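Local coordinates for lipoate-protein ligase 1 (PDB 5T8U) that is a lipoate-protein ligase with a fold of the class II tRNA synthetase type and holds lipoic acid in a pocket, at residues S17-N21 against I22-L26; N231-T234 against N235-P238; N255-F258 against L259-Y262. All coordinates share one frame; numbering follows the deposited sequence.

Contact 1 of 3, residues S17-N21 against I22-L26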
ATOM      1  N   SER A  17      -1.871  10.129 -13.189  1.00 59.62           N
ATOM      2  CA  SER A  17      -0.545   9.950 -13.765  1.00 60.09           C
ATOM      3  C   SER A  17      -0.670   9.050 -14.985  1.00 62.63           C
ATOM      4  O   SER A  17      -1.091   7.895 -14.866  1.00 62.67           O
ATOM      5  CB  SER A  17       0.425   9.345 -12.750  1.00 59.02           C
ATOM      6  OG  SER A  17       1.652   8.996 -13.368  1.00 59.61           O
ATOM      7  N   ASN A  18      -0.317   9.583 -16.155  0.92 63.95           N
ATOM      8  CA  ASN A  18      -0.314   8.780 -17.371  0.92 66.03           C
ATOM      9  C   ASN A  18       0.950   7.946 -17.517  0.92 67.13           C
ATOM     10  O   ASN A  18       0.998   7.073 -18.392  0.92 65.50           O
ATOM     11  CB  ASN A  18      -0.483   9.677 -18.601  0.92 68.91           C
ATOM     12  CG  ASN A  18      -1.897  10.199 -18.747  0.92 70.26           C
ATOM     13  OD1 ASN A  18      -2.829   9.434 -18.995  0.92 70.88           O
ATOM     14  ND2 ASN A  18      -2.065  11.508 -18.606  0.92 70.90           N
ATOM     15  N   ASN A  19       1.965   8.186 -16.692  1.00 75.61           N
ATOM     16  CA  ASN A  19       3.145   7.335 -16.696  1.00 76.78           C
ATOM     17  C   ASN A  19       2.763   5.924 -16.267  1.00 74.66           C
ATOM     18  O   ASN A  19       1.811   5.716 -15.510  1.00 74.64           O
ATOM     19  CB  ASN A  19       4.217   7.905 -15.767  1.00 75.20           C
ATOM     20  CG  ASN A  19       5.560   7.220 -15.934  1.00 76.62           C
ATOM     21  OD1 ASN A  19       5.649   5.993 -15.928  1.00 77.69           O
ATOM     22  ND2 ASN A  19       6.612   8.013 -16.095  1.00 77.61           N
ATOM     23  N   GLN A  20       3.519   4.941 -16.765  0.97 71.75           N
ATOM     24  CA  GLN A  20       3.194   3.537 -16.543  0.97 69.92           C
ATOM     25  C   GLN A  20       4.363   2.763 -15.941  0.97 71.16           C
ATOM     26  O   GLN A  20       4.411   1.534 -16.059  0.97 71.12           O
ATOM     27  CB  GLN A  20       2.742   2.887 -17.853  0.97 70.35           C
ATOM     28  CG  GLN A  20       1.520   3.556 -18.467  0.97 70.23           C
ATOM     29  CD  GLN A  20       1.083   2.908 -19.767  0.97 70.62           C
ATOM     30  OE1 GLN A  20       1.884   2.285 -20.463  0.97 70.05           O
ATOM     31  NE2 GLN A  20      -0.196   3.048 -20.095  0.97 70.17           N
ATOM     32  N   ASN A  21       5.301   3.448 -15.293  0.92 74.18           N
ATOM     33  CA  ASN A  21       6.422   2.803 -14.623  0.92 74.78           C
ATOM     34  C   ASN A  21       6.120   2.696 -13.134  0.92 71.53           C
ATOM     35  O   ASN A  21       5.767   3.693 -12.494  0.92 71.20           O
ATOM     36  CB  ASN A  21       7.718   3.580 -14.847  0.92 76.38           C
ATOM     37  CG  ASN A  21       8.901   2.962 -14.127  0.92 78.19           C
ATOM     38  OD1 ASN A  21       9.194   3.308 -12.983  0.92 78.37           O
ATOM     39  ND2 ASN A  21       9.585   2.039 -14.793  0.92 79.34           N
ATOM     40  N   ILE A  22       6.260   1.487 -12.587  1.00 67.04           N
ATOM     41  CA  ILE A  22       5.899   1.256 -11.190  1.00 63.85           C
ATOM     42  C   ILE A  22       6.740   2.130 -10.267  1.00 60.67           C
ATOM     43  O   ILE A  22       6.228   2.706  -9.299  1.00 59.45           O
ATOM     44  CB  ILE A  22       6.032  -0.240 -10.840  1.00 65.05           C
ATOM     45  CG1 ILE A  22       5.646  -0.495  -9.379  1.00 63.44           C
ATOM     46  CG2 ILE A  22       7.450  -0.746 -11.102  1.00 67.04           C
ATOM     47  CD1 ILE A  22       4.218  -0.113  -9.035  1.00 62.38           C
ATOM     48  N   HIS A  23       8.040   2.246 -10.547  1.00 59.75           N
ATOM     49  CA  HIS A  23       8.904   3.065  -9.703  1.00 60.99           C
ATOM     50  C   HIS A  23       8.538   4.539  -9.811  1.00 60.54           C
ATOM     51  O   HIS A  23       8.538   5.262  -8.808  1.00 61.48           O
ATOM     52  CB  HIS A  23      10.368   2.848 -10.083  1.00 63.71           C
ATOM     53  CG  HIS A  23      10.795   1.415 -10.039  1.00 65.38           C
ATOM     54  ND1 HIS A  23      11.593   0.845 -11.008  1.00 66.77           N
ATOM     55  CD2 HIS A  23      10.535   0.434  -9.142  1.00 64.78           C
ATOM     56  CE1 HIS A  23      11.805  -0.424 -10.711  1.00 68.02           C
ATOM     57  NE2 HIS A  23      11.174  -0.699  -9.583  1.00 66.19           N
ATOM     58  N   PHE A  24       8.220   4.998 -11.022  0.87 56.64           N
ATOM     59  CA  PHE A  24       7.856   6.396 -11.218  0.87 54.23           C
ATOM     60  C   PHE A  24       6.582   6.738 -10.456  0.87 53.55           C
ATOM     61  O   PHE A  24       6.536   7.716  -9.700  0.87 51.01           O
ATOM     62  CB  PHE A  24       7.688   6.680 -12.713  0.87 57.02           C
ATOM     63  CG  PHE A  24       7.638   8.140 -13.051  0.87 55.74           C
ATOM     64  CD1 PHE A  24       8.800   8.836 -13.339  0.87 55.76           C
ATOM     65  CD2 PHE A  24       6.432   8.817 -13.082  0.87 55.44           C
ATOM     66  CE1 PHE A  24       8.760  10.179 -13.651  0.87 56.73           C
ATOM     67  CE2 PHE A  24       6.385  10.162 -13.394  0.87 56.34           C
ATOM     68  CZ  PHE A  24       7.551  10.843 -13.678  0.87 56.64           C
ATOM     69  N   ASN A  25       5.535   5.930 -10.638  1.00 61.63           N
ATOM     70  CA  ASN A  25       4.262   6.208  -9.979  1.00 64.81           C
ATOM     71  C   ASN A  25       4.370   6.047  -8.469  1.00 62.68           C
ATOM     72  O   ASN A  25       3.729   6.788  -7.716  1.00 62.38           O
ATOM     73  CB  ASN A  25       3.169   5.296 -10.533  1.00 66.57           C
ATOM     74  CG  ASN A  25       2.841   5.594 -11.980  1.00 68.91           C
ATOM     75  OD1 ASN A  25       2.961   6.733 -12.431  1.00 71.13           O
ATOM     76  ND2 ASN A  25       2.417   4.572 -12.716  1.00 69.26           N
ATOM     77  N   LEU A  26       5.157   5.075  -8.002  0.93 60.29           N
ATOM     78  CA  LEU A  26       5.392   4.958  -6.567  0.93 58.86           C
ATOM     79  C   LEU A  26       6.119   6.182  -6.027  0.93 60.25           C
ATOM     80  O   LEU A  26       5.853   6.616  -4.899  0.93 60.18           O
ATOM     81  CB  LEU A  26       6.183   3.685  -6.261  0.93 59.36           C
ATOM     82  CG  LEU A  26       5.398   2.371  -6.317  0.93 58.79           C
ATOM     83  CD1 LEU A  26       6.344   1.183  -6.271  0.93 60.01           C
ATOM     84  CD2 LEU A  26       4.389   2.284  -5.180  0.93 57.51           C
TER
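Asn19 lies flat over the ring of Phe24, the amide plane only 12° from the ring plane. From CB outward the contact tightens: CB is 3.6 Å from Phe24 CD2, CG is nearer to the same ring carbon, and ND2 sits 3.1 Å above the ring plane, displaced toward the rim. With CG anti to the backbone N (chi1 -169°) the amide is carried forward over the Phe24 ring, ND2 over the face, and OD1 accepts from Asn21 N at 2.6 Å, forming an Asx turn. That bond helps fix the rotation of the amide. Asn21, the N-cap residue, then caps the helix: its OD1 takes the N-H of Phe24 at 2.8 Å in the carbonyl plane, on a lone pair. Its own carbonyl O receives Asn25 N, starting the helical bonding. The amide of Asn25 binds the incoming loop at both ends. Ser17 OG donates to Asn25 OD1 at 2.8 Å, and Asn25 ND2 reaches Asn19 O at 3.1 Å from above the carbonyl plane. ND2 has a second partner in Asn61 OD1, so three bonds fix this buried amide. This turn leads from strand 13-17 into helix 22-34. Asn25 also rests on Trp59 of strand 55-59, Ile22 touches Ala90 of strand 88-90 and lies about 5 Å from the bound lipoic acid, and Asn21 and His23 meet Tyr262 of helix 256-266.

Contact 2 of 3, residues N231-T234 against N235-P238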
ATOM      1  N   ASN A 231     -22.612  17.555   2.020  1.00127.63           N
ATOM      2  CA  ASN A 231     -23.007  18.697   2.840  1.00138.75           C
ATOM      3  C   ASN A 231     -23.610  19.815   1.999  1.00144.01           C
ATOM      4  O   ASN A 231     -24.640  20.392   2.365  1.00146.90           O
ATOM      5  CB  ASN A 231     -21.800  19.220   3.621  1.00140.20           C
ATOM      6  CG  ASN A 231     -22.108  20.495   4.381  1.00146.95           C
ATOM      7  OD1 ASN A 231     -23.142  20.604   5.040  1.00151.36           O
ATOM      8  ND2 ASN A 231     -21.215  21.474   4.279  1.00147.81           N
ATOM      9  N   TYR A 232     -22.983  20.134   0.871  1.00149.55           N
ATOM     10  CA  TYR A 232     -23.447  21.241   0.048  1.00152.69           C
ATOM     11  C   TYR A 232     -24.770  20.898  -0.625  1.00146.64           C
ATOM     12  O   TYR A 232     -25.008  19.753  -1.023  1.00148.70           O
ATOM     13  CB  TYR A 232     -22.404  21.591  -1.011  1.00151.34           C
ATOM     14  CG  TYR A 232     -21.062  21.993  -0.443  1.00151.15           C
ATOM     15  CD1 TYR A 232     -20.896  23.217   0.195  1.00154.67           C
ATOM     16  CD2 TYR A 232     -19.958  21.155  -0.548  1.00147.84           C
ATOM     17  CE1 TYR A 232     -19.671  23.591   0.716  1.00154.49           C
ATOM     18  CE2 TYR A 232     -18.729  21.521  -0.030  1.00147.59           C
ATOM     19  CZ  TYR A 232     -18.591  22.740   0.600  1.00150.70           C
ATOM     20  OH  TYR A 232     -17.371  23.111   1.117  1.00149.98           O
ATOM     21  N   ASN A 233     -25.633  21.901  -0.751  1.00124.05           N
ATOM     22  CA  ASN A 233     -26.882  21.746  -1.479  1.00117.50           C
ATOM     23  C   ASN A 233     -26.610  21.844  -2.976  1.00111.39           C
ATOM     24  O   ASN A 233     -25.878  22.731  -3.427  1.00109.27           O
ATOM     25  CB  ASN A 233     -27.888  22.806  -1.035  1.00123.00           C
ATOM     26  CG  ASN A 233     -29.159  22.794  -1.861  1.00125.82           C
ATOM     27  OD1 ASN A 233     -29.421  21.852  -2.609  1.00124.36           O
ATOM     28  ND2 ASN A 233     -29.963  23.840  -1.719  1.00129.44           N
ATOM     29  N   THR A 234     -27.201  20.926  -3.745  0.83107.60           N
ATOM     30  CA  THR A 234     -26.868  20.812  -5.162  0.83103.98           C
ATOM     31  C   THR A 234     -27.262  22.058  -5.947  0.83105.06           C
ATOM     32  O   THR A 234     -26.594  22.408  -6.925  0.83102.14           O
ATOM     33  CB  THR A 234     -27.550  19.574  -5.753  0.83104.23           C
ATOM     34  OG1 THR A 234     -27.096  18.405  -5.060  0.83101.90           O
ATOM     35  CG2 THR A 234     -27.236  19.426  -7.241  0.83103.19           C
ATOM     36  N   ASN A 235     -28.335  22.741  -5.540  0.88109.44           N
ATOM     37  CA  ASN A 235     -28.836  23.868  -6.318  0.88111.21           C
ATOM     38  C   ASN A 235     -27.870  25.048  -6.342  0.88113.88           C
ATOM     39  O   ASN A 235     -27.999  25.914  -7.213  0.88109.80           O
ATOM     40  CB  ASN A 235     -30.189  24.322  -5.770  0.88115.75           C
ATOM     41  CG  ASN A 235     -31.322  23.408  -6.188  0.88117.32           C
ATOM     42  OD1 ASN A 235     -31.565  22.374  -5.566  0.88116.60           O
ATOM     43  ND2 ASN A 235     -32.023  23.785  -7.251  0.88119.18           N
ATOM     44  N   ILE A 236     -26.909  25.101  -5.419  1.00128.90           N
ATOM     45  CA  ILE A 236     -25.997  26.236  -5.335  1.00131.32           C
ATOM     46  C   ILE A 236     -24.614  25.930  -5.903  1.00120.38           C
ATOM     47  O   ILE A 236     -23.900  26.866  -6.293  1.00121.25           O
ATOM     48  CB  ILE A 236     -25.866  26.722  -3.875  1.00134.09           C
ATOM     49  CG1 ILE A 236     -27.244  27.032  -3.290  1.00138.34           C
ATOM     50  CG2 ILE A 236     -24.984  27.961  -3.782  1.00134.72           C
ATOM     51  CD1 ILE A 236     -27.802  25.926  -2.440  1.00138.02           C
ATOM     52  N   ILE A 237     -24.218  24.663  -5.968  1.00105.08           N
ATOM     53  CA  ILE A 237     -22.847  24.297  -6.320  1.00 97.30           C
ATOM     54  C   ILE A 237     -22.804  23.797  -7.760  1.00 90.51           C
ATOM     55  O   ILE A 237     -23.767  23.169  -8.223  1.00 95.07           O
ATOM     56  CB  ILE A 237     -22.301  23.244  -5.340  1.00 94.48           C
ATOM     57  CG1 ILE A 237     -22.187  23.833  -3.930  1.00 97.14           C
ATOM     58  CG2 ILE A 237     -20.952  22.696  -5.795  1.00 90.90           C
ATOM     59  CD1 ILE A 237     -21.208  24.992  -3.794  1.00 97.69           C
ATOM     60  N   PRO A 238     -21.725  24.050  -8.506  0.77 72.57           N
ATOM     61  CA  PRO A 238     -21.638  23.504  -9.866  0.77 67.03           C
ATOM     62  C   PRO A 238     -21.528  21.988  -9.852  0.77 67.37           C
ATOM     63  O   PRO A 238     -20.906  21.400  -8.964  0.77 63.09           O
ATOM     64  CB  PRO A 238     -20.364  24.146 -10.432  0.77 65.19           C
ATOM     65  CG  PRO A 238     -20.066  25.295  -9.546  0.77 66.94           C
ATOM     66  CD  PRO A 238     -20.582  24.926  -8.199  0.77 68.23           C
TER
HETATM   67  O   HOH W   1     -32.962  23.983  -3.048  1.00 47.70           O
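The amides of Asn233 and Asn235 are turned 60° apart, with Asn233 OD1 3.7 Å from Asn235 OD1. Two groups meet the Asn233 amide: the backbone N of Asn235, which bonds to Asn233 OD1 at 3.2 Å from well above the carbonyl plane, and CD1 of Ile236, tightly placed 3.1 Å from Asn233 ND2. At the ND2 end a water accepts from Asn233 and gives a weak bond to Asn235 OD1, joining the two amides. The ring of Tyr232 is approached obliquely by Ile237, whose CG1 lies 3.7 Å from Tyr232 CB. Ile237 CG1 stands anti to the carbonyl carbon (chi1 -65°), which brings the branch back toward the tyrosine. The backbone makes a type I beta turn: Ile236 N donates to Asn233 O at 3.3 Å, again from above the carbonyl plane. A second, overlapping turn is held by a weak bond from Ile237 N to Thr234 O. The segment is a surface loop between helix 213-227 and strand 244-245, with its centre about 34 Å from the centre of the chain, and several of its residues touch a neighbouring molecule in the crystal.

Contact 3 of 3, residues N255-F258 against L259-Y262; sequences NPEF and LKYY
Glu257 and Tyr261, one helical turn apart, run side by side and point the same way, with the carboxylate turned 85° from the plane of the phenol ring. With CG anti to the backbone N (chi1 -163°) the Glu257 chain runs out extended, and CG passes 3.5 Å from Tyr261 CZ. Tyr261 CG is anti to the carbonyl carbon, which swings the ring back over the preceding turn, where Glu257 O lies 3.4 Å above one face, toward the rim. The same carbonyl oxygen accepts the N-H of Tyr261, so the ring and the backbone bond share one atom. At the outer end, the modelled approach of Glu257 OE2 to Tyr261 OH is too close to be reliable. Lys260 branches off on another side, its CB 3.2 Å from Glu257 O. On another flank Phe258 meets Phe24 edge-to-face and touches Leu28, and Tyr262 touches Ser27; Tyr261, beside Glu257, reaches Asn30 and Asn34 of helix 22-34. Asn255 is the N-cap, OD1 accepting from Glu257 N; the modelled 2.5 Å is shorter than expected and the exact length uncertain. Its backbone O takes the N-H of Leu259 at 3.1 Å. The chemistry suits a helix beginning: an asparagine amide caps an early N-H, and the first-turn carboxylate would probably interact favourably with the helix N-terminal end. Lys260 NZ, 5.9 Å from Glu257 OE2, is too far for a salt bridge but would probably add a mild attraction.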
ATOM      1  N   ASN A 255      11.886  17.516  -8.765  1.00 94.94           N
ATOM      2  CA  ASN A 255      12.357  17.845  -7.432  1.00 94.80           C
ATOM      3  C   ASN A 255      13.465  16.878  -7.011  1.00 92.61           C
ATOM      4  O   ASN A 255      13.437  15.698  -7.371  1.00 93.72           O
ATOM      5  CB  ASN A 255      11.201  17.776  -6.439  1.00 93.18           C
ATOM      6  CG  ASN A 255      11.597  18.228  -5.048  1.00 96.43           C
ATOM      7  OD1 ASN A 255      12.301  17.520  -4.330  1.00 99.22           O
ATOM      8  ND2 ASN A 255      11.133  19.409  -4.656  1.00 96.98           N
ATOM      9  N   PRO A 256      14.459  17.348  -6.247  0.85 84.20           N
ATOM     10  CA  PRO A 256      15.492  16.417  -5.765  0.85 81.32           C
ATOM     11  C   PRO A 256      14.932  15.329  -4.870  0.85 80.11           C
ATOM     12  O   PRO A 256      15.432  14.197  -4.894  0.85 78.05           O
ATOM     13  CB  PRO A 256      16.470  17.327  -5.007  0.85 84.53           C
ATOM     14  CG  PRO A 256      16.174  18.708  -5.475  0.85 86.01           C
ATOM     15  CD  PRO A 256      14.718  18.728  -5.799  0.85 84.18           C
ATOM     16  N   GLU A 257      13.910  15.642  -4.072  0.93 84.36           N
ATOM     17  CA  GLU A 257      13.264  14.626  -3.250  0.93 82.66           C
ATOM     18  C   GLU A 257      12.654  13.536  -4.121  0.93 76.19           C
ATOM     19  O   GLU A 257      12.821  12.338  -3.856  0.93 77.38           O
ATOM     20  CB  GLU A 257      12.198  15.282  -2.371  0.93 83.25           C
ATOM     21  CG  GLU A 257      11.736  14.435  -1.205  0.93 83.49           C
ATOM     22  CD  GLU A 257      10.611  15.090  -0.426  0.93 82.88           C
ATOM     23  OE1 GLU A 257      10.543  16.338  -0.418  0.93 84.13           O
ATOM     24  OE2 GLU A 257       9.794  14.359   0.172  0.93 80.53           O
ATOM     25  N   PHE A 258      11.942  13.936  -5.177  1.00 67.55           N
ATOM     26  CA  PHE A 258      11.350  12.966  -6.090  1.00 62.05           C
ATOM     27  C   PHE A 258      12.416  12.052  -6.682  1.00 62.20           C
ATOM     28  O   PHE A 258      12.278  10.826  -6.661  1.00 57.39           O
ATOM     29  CB  PHE A 258      10.585  13.687  -7.200  1.00 60.35           C
ATOM     30  CG  PHE A 258       9.834  12.764  -8.113  1.00 55.57           C
ATOM     31  CD1 PHE A 258       8.522  12.419  -7.843  1.00 52.60           C
ATOM     32  CD2 PHE A 258      10.439  12.236  -9.242  1.00 55.53           C
ATOM     33  CE1 PHE A 258       7.826  11.569  -8.677  1.00 50.75           C
ATOM     34  CE2 PHE A 258       9.748  11.383 -10.081  1.00 53.49           C
ATOM     35  CZ  PHE A 258       8.440  11.050  -9.798  1.00 51.38           C
ATOM     36  N   LEU A 259      13.487  12.636  -7.226  0.78 68.13           N
ATOM     37  CA  LEU A 259      14.570  11.826  -7.775  0.78 71.89           C
ATOM     38  C   LEU A 259      15.175  10.913  -6.717  0.78 77.13           C
ATOM     39  O   LEU A 259      15.609   9.799  -7.032  0.78 73.42           O
ATOM     40  CB  LEU A 259      15.648  12.726  -8.379  0.78 74.68           C
ATOM     41  CG  LEU A 259      15.288  13.427  -9.690  0.78 73.50           C
ATOM     42  CD1 LEU A 259      16.346  14.456 -10.049  0.78 76.59           C
ATOM     43  CD2 LEU A 259      15.127  12.420 -10.819  0.78 72.22           C
ATOM     44  N   LYS A 260      15.219  11.366  -5.463  1.00 93.07           N
ATOM     45  CA  LYS A 260      15.683  10.509  -4.378  1.00100.45           C
ATOM     46  C   LYS A 260      14.797   9.275  -4.249  1.00 94.52           C
ATOM     47  O   LYS A 260      15.285   8.138  -4.256  1.00 97.67           O
ATOM     48  CB  LYS A 260      15.704  11.298  -3.069  1.00104.49           C
ATOM     49  CG  LYS A 260      16.314  10.559  -1.887  1.00107.78           C
ATOM     50  CD  LYS A 260      15.806  11.122  -0.564  1.00109.71           C
ATOM     51  CE  LYS A 260      16.141  12.600  -0.401  1.00113.50           C
ATOM     52  NZ  LYS A 260      15.508  13.181   0.814  1.00114.40           N
ATOM     53  N   TYR A 261      13.482   9.485  -4.129  0.94 81.00           N
ATOM     54  CA  TYR A 261      12.554   8.360  -4.054  0.94 75.17           C
ATOM     55  C   TYR A 261      12.720   7.431  -5.250  0.94 74.17           C
ATOM     56  O   TYR A 261      12.845   6.212  -5.095  0.94 73.89           O
ATOM     57  CB  TYR A 261      11.116   8.873  -3.977  0.94 73.29           C
ATOM     58  CG  TYR A 261      10.813   9.744  -2.777  0.94 75.11           C
ATOM     59  CD1 TYR A 261      11.567   9.652  -1.614  0.94 77.54           C
ATOM     60  CD2 TYR A 261       9.766  10.656  -2.808  0.94 74.37           C
ATOM     61  CE1 TYR A 261      11.288  10.446  -0.518  0.94 78.55           C
ATOM     62  CE2 TYR A 261       9.481  11.454  -1.718  0.94 75.84           C
ATOM     63  CZ  TYR A 261      10.243  11.344  -0.576  0.94 78.45           C
ATOM     64  OH  TYR A 261       9.962  12.137   0.512  0.94 80.48           O
ATOM     65  N   TYR A 262      12.719   7.997  -6.458  0.93 74.86           N
ATOM     66  CA  TYR A 262      12.813   7.191  -7.671  0.93 73.64           C
ATOM     67  C   TYR A 262      14.075   6.338  -7.667  0.93 74.18           C
ATOM     68  O   TYR A 262      14.031   5.140  -7.969  0.93 73.03           O
ATOM     69  CB  TYR A 262      12.778   8.105  -8.896  0.93 73.65           C
ATOM     70  CG  TYR A 262      12.770   7.373 -10.220  0.93 74.53           C
ATOM     71  CD1 TYR A 262      11.591   6.860 -10.744  0.93 73.14           C
ATOM     72  CD2 TYR A 262      13.939   7.207 -10.951  0.93 78.31           C
ATOM     73  CE1 TYR A 262      11.577   6.194 -11.956  0.93 74.05           C
ATOM     74  CE2 TYR A 262      13.935   6.545 -12.163  0.93 79.46           C
ATOM     75  CZ  TYR A 262      12.752   6.040 -12.661  0.93 77.37           C
ATOM     76  OH  TYR A 262      12.746   5.379 -13.867  0.93 78.02           O
TER

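Along the chain the three contacts come in series, none enclosing or crossing another, and each joins consecutive segments of the chain. Contact 1 closes the bend from strand 13-17 into helix 22-34, contact 2 a surface loop before strand 244-245, and contact 3 the first turns of helix 256-266. Contacts 1 and 3 meet in space although far apart in sequence: Phe24 N is 3.7 Å from Tyr262 CE1, packing the two helix beginnings together, with centres about 13 Å apart. Contact 2 stands off alone, its nearest atoms about 23 Å from those of contact 1 and about 29 Å from those of contact 3.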